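Local coordinates for RNA silencing suppressor p19 (Tomato bushy stunt virus, PDB 4J39), which suppresses RNA silencing by binding short interfering RNA duplexes as a homodimer that selects them by duplex length, like a molecular caliper, at the interface of chains A and B. Coordinates in Å, arbitrary orientation; residue numbers count along the deposited sequence, not the author numbering. Chains: chain A/B, RNA silencing suppressor p19.

The interface of chains A and B. Residues chain A 96-99, 118, 121-122, 125; chain B 100-102, 110-111, 114.
This patch is part of the two-fold homodimer interface of the p19 core, where strand 97-104 of each chain pairs antiparallel with its twin and helices 108-124 pack beside it. Main-chain hydrogen bonds join the strands. A:Ser98 N donates to B:Ser102 O at 3.0 Å, nearly along the C=O axis. B:Ser102 N returns a bond to A:Ser98 O at 2.8 Å, in the carbonyl plane. The two sheets thus run on into each other across the dimer.

The serine hydroxyls meet through water. Water 1 lies 2.6 Å from B:Ser102 OG and 3.2 Å from A:Ser98 OG, and also binds the carbonyl O of B:Thr100. B:Ser102 OG sits between its own N and carbonyl carbon (chi1 46°), while A:Ser98 OG is anti to N.

Apolar packing ties strand 97-104 and the C-terminal tail residue A:Leu125 to the partner's strand and helix. A:Val97 lies alongside B:Val101, both pointing the same way. A:Val97 CB meets B:Leu111 CD2 at 3.8 Å as the two side chains pass in opposite directions. The side chains of A:Leu125 and B:His110 cross obliquely, with the A:Leu125 methyl CD1 against ND1 and CG of the imidazole.

B:Met114 is the main helix contact. Bends at chi2 (-55°) and chi3 (-43°) curl its thioether among A:Ile99, A:Glu121, A:Leu122 and A:Leu125. B:Met114 SD meets A:Leu125 CG tip to tip at 3.6 Å. The terminal methyl CE of B:Met114 touches A:Ile99 CD1, also at 3.6 Å, with the side chains crossed at about a right angle.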
loop_
_atom_site.group_PDB
_atom_site.type_symbol
_atom_site.label_atom_id
_atom_site.label_comp_id
_atom_site.label_asym_id
_atom_site.label_seq_id
_atom_site.Cartn_x
_atom_site.Cartn_y
_atom_site.Cartn_z
ATOM N N GLY A 96 6.451 7.760 -9.258
ATOM C CA GLY A 96 7.066 8.207 -8.046
ATOM C C GLY A 96 6.463 7.633 -6.758
ATOM O O GLY A 96 6.986 7.832 -5.649
ATOM N N VAL A 97 5.315 6.923 -6.862
ATOM C CA VAL A 97 4.680 6.393 -5.688
ATOM C C VAL A 97 4.626 4.854 -5.720
ATOM O O VAL A 97 4.285 4.271 -6.760
ATOM C CB VAL A 97 3.251 7.027 -5.315
ATOM C CG1 VAL A 97 2.804 8.399 -6.065
ATOM C CG2 VAL A 97 2.284 6.138 -4.572
ATOM N N SER A 98 5.062 4.276 -4.609
ATOM C CA SER A 98 5.068 2.817 -4.377
ATOM C C SER A 98 4.020 2.493 -3.335
ATOM O O SER A 98 3.854 3.212 -2.332
ATOM C CB SER A 98 6.443 2.483 -3.874
ATOM O OG SER A 98 6.445 1.203 -3.429
ATOM N N ILE A 99 3.215 1.470 -3.628
ATOM C CA ILE A 99 2.315 0.876 -2.697
ATOM C C ILE A 99 2.694 -0.594 -2.457
ATOM O O ILE A 99 2.848 -1.382 -3.423
ATOM C CB ILE A 99 0.848 0.994 -3.120
ATOM C CG1 ILE A 99 0.546 2.507 -3.404
ATOM C CG2 ILE A 99 -0.096 0.392 -2.100
ATOM C CD1 ILE A 99 -0.964 2.738 -3.895
ATOM N N SER A 118 -5.612 -1.354 -4.760
ATOM C CA SER A 118 -4.446 -0.415 -4.764
ATOM C C SER A 118 -3.937 -0.105 -6.145
ATOM O O SER A 118 -3.627 1.031 -6.519
ATOM C CB SER A 118 -3.291 -1.073 -3.982
ATOM O OG SER A 118 -3.549 -1.177 -2.583
ATOM N N GLU A 121 -6.344 2.190 -8.076
ATOM C CA GLU A 121 -6.365 3.607 -7.627
ATOM C C GLU A 121 -5.096 4.302 -8.015
ATOM O O GLU A 121 -5.106 5.459 -8.456
ATOM C CB GLU A 121 -6.629 3.652 -6.116
ATOM C CG GLU A 121 -7.997 2.882 -5.745
ATOM C CD GLU A 121 -9.256 3.688 -5.240
ATOM O OE1 GLU A 121 -9.165 4.474 -4.244
ATOM O OE2 GLU A 121 -10.336 3.437 -5.842
ATOM N N LEU A 122 -3.952 3.587 -7.933
ATOM C CA LEU A 122 -2.704 4.204 -8.359
ATOM C C LEU A 122 -2.624 4.537 -9.834
ATOM O O LEU A 122 -2.172 5.614 -10.270
ATOM C CB LEU A 122 -1.500 3.259 -7.960
ATOM C CG LEU A 122 -0.154 3.839 -8.218
ATOM C CD1 LEU A 122 0.117 5.291 -7.605
ATOM C CD2 LEU A 122 1.013 2.844 -7.745
ATOM N N LEU A 125 -4.816 7.611 -10.685
ATOM C CA LEU A 125 -4.613 8.840 -9.919
ATOM C C LEU A 125 -4.450 9.998 -10.907
ATOM O O LEU A 125 -3.703 9.888 -11.873
ATOM C CB LEU A 125 -3.333 8.744 -9.107
ATOM C CG LEU A 125 -3.137 9.262 -7.656
ATOM C CD1 LEU A 125 -1.609 9.675 -7.547
ATOM C CD2 LEU A 125 -4.216 10.307 -7.117
ATOM N N THR B 100 1.571 -0.101 2.772
ATOM C CA THR B 100 2.548 0.989 2.916
ATOM C C THR B 100 2.565 1.836 1.615
ATOM O O THR B 100 2.650 1.338 0.501
ATOM C CB THR B 100 3.924 0.471 3.260
ATOM O OG1 THR B 100 3.858 -0.256 4.493
ATOM C CG2 THR B 100 4.947 1.575 3.376
ATOM N N VAL B 101 2.592 3.152 1.714
ATOM C CA VAL B 101 2.634 3.987 0.602
ATOM C C VAL B 101 3.873 4.865 0.770
ATOM O O VAL B 101 4.008 5.537 1.793
ATOM C CB VAL B 101 1.341 4.966 0.490
ATOM C CG1 VAL B 101 1.411 5.991 -0.701
ATOM C CG2 VAL B 101 -0.012 4.235 0.531
ATOM N N SER B 102 4.777 4.836 -0.203
ATOM C CA SER B 102 6.140 5.444 0.011
ATOM C C SER B 102 6.613 6.195 -1.226
ATOM O O SER B 102 6.306 5.810 -2.408
ATOM C CB SER B 102 7.172 4.345 0.405
ATOM O OG SER B 102 7.107 3.214 -0.394
ATOM N N HIS B 110 0.691 13.431 -3.687
ATOM C CA HIS B 110 0.205 12.160 -4.270
ATOM C C HIS B 110 0.347 11.023 -3.242
ATOM O O HIS B 110 -0.527 10.140 -3.186
ATOM C CB HIS B 110 0.990 11.806 -5.538
ATOM C CG HIS B 110 0.731 12.673 -6.729
ATOM N ND1 HIS B 110 -0.480 13.301 -6.980
ATOM C CD2 HIS B 110 1.510 12.916 -7.809
ATOM C CE1 HIS B 110 -0.402 13.955 -8.134
ATOM N NE2 HIS B 110 0.793 13.723 -8.661
ATOM N N LEU B 111 1.420 10.991 -2.415
ATOM C CA LEU B 111 1.448 9.999 -1.366
ATOM C C LEU B 111 0.227 10.154 -0.407
ATOM O O LEU B 111 -0.379 9.157 -0.042
ATOM C CB LEU B 111 2.749 9.998 -0.565
ATOM C CG LEU B 111 4.014 9.884 -1.333
ATOM C CD1 LEU B 111 5.231 10.198 -0.356
ATOM C CD2 LEU B 111 4.125 8.521 -1.981
ATOM N N MET B 114 -2.975 8.796 -2.135
ATOM C CA MET B 114 -3.029 7.322 -2.142
ATOM C C MET B 114 -3.154 6.751 -0.727
ATOM O O MET B 114 -3.818 5.701 -0.520
ATOM C CB MET B 114 -1.801 6.691 -2.850
ATOM C CG MET B 114 -1.645 7.028 -4.327
ATOM S SD MET B 114 -3.205 6.578 -5.244
ATOM C CE MET B 114 -3.665 5.036 -4.633
HETATM O O HOH W 1 5.510 1.205 -0.341
#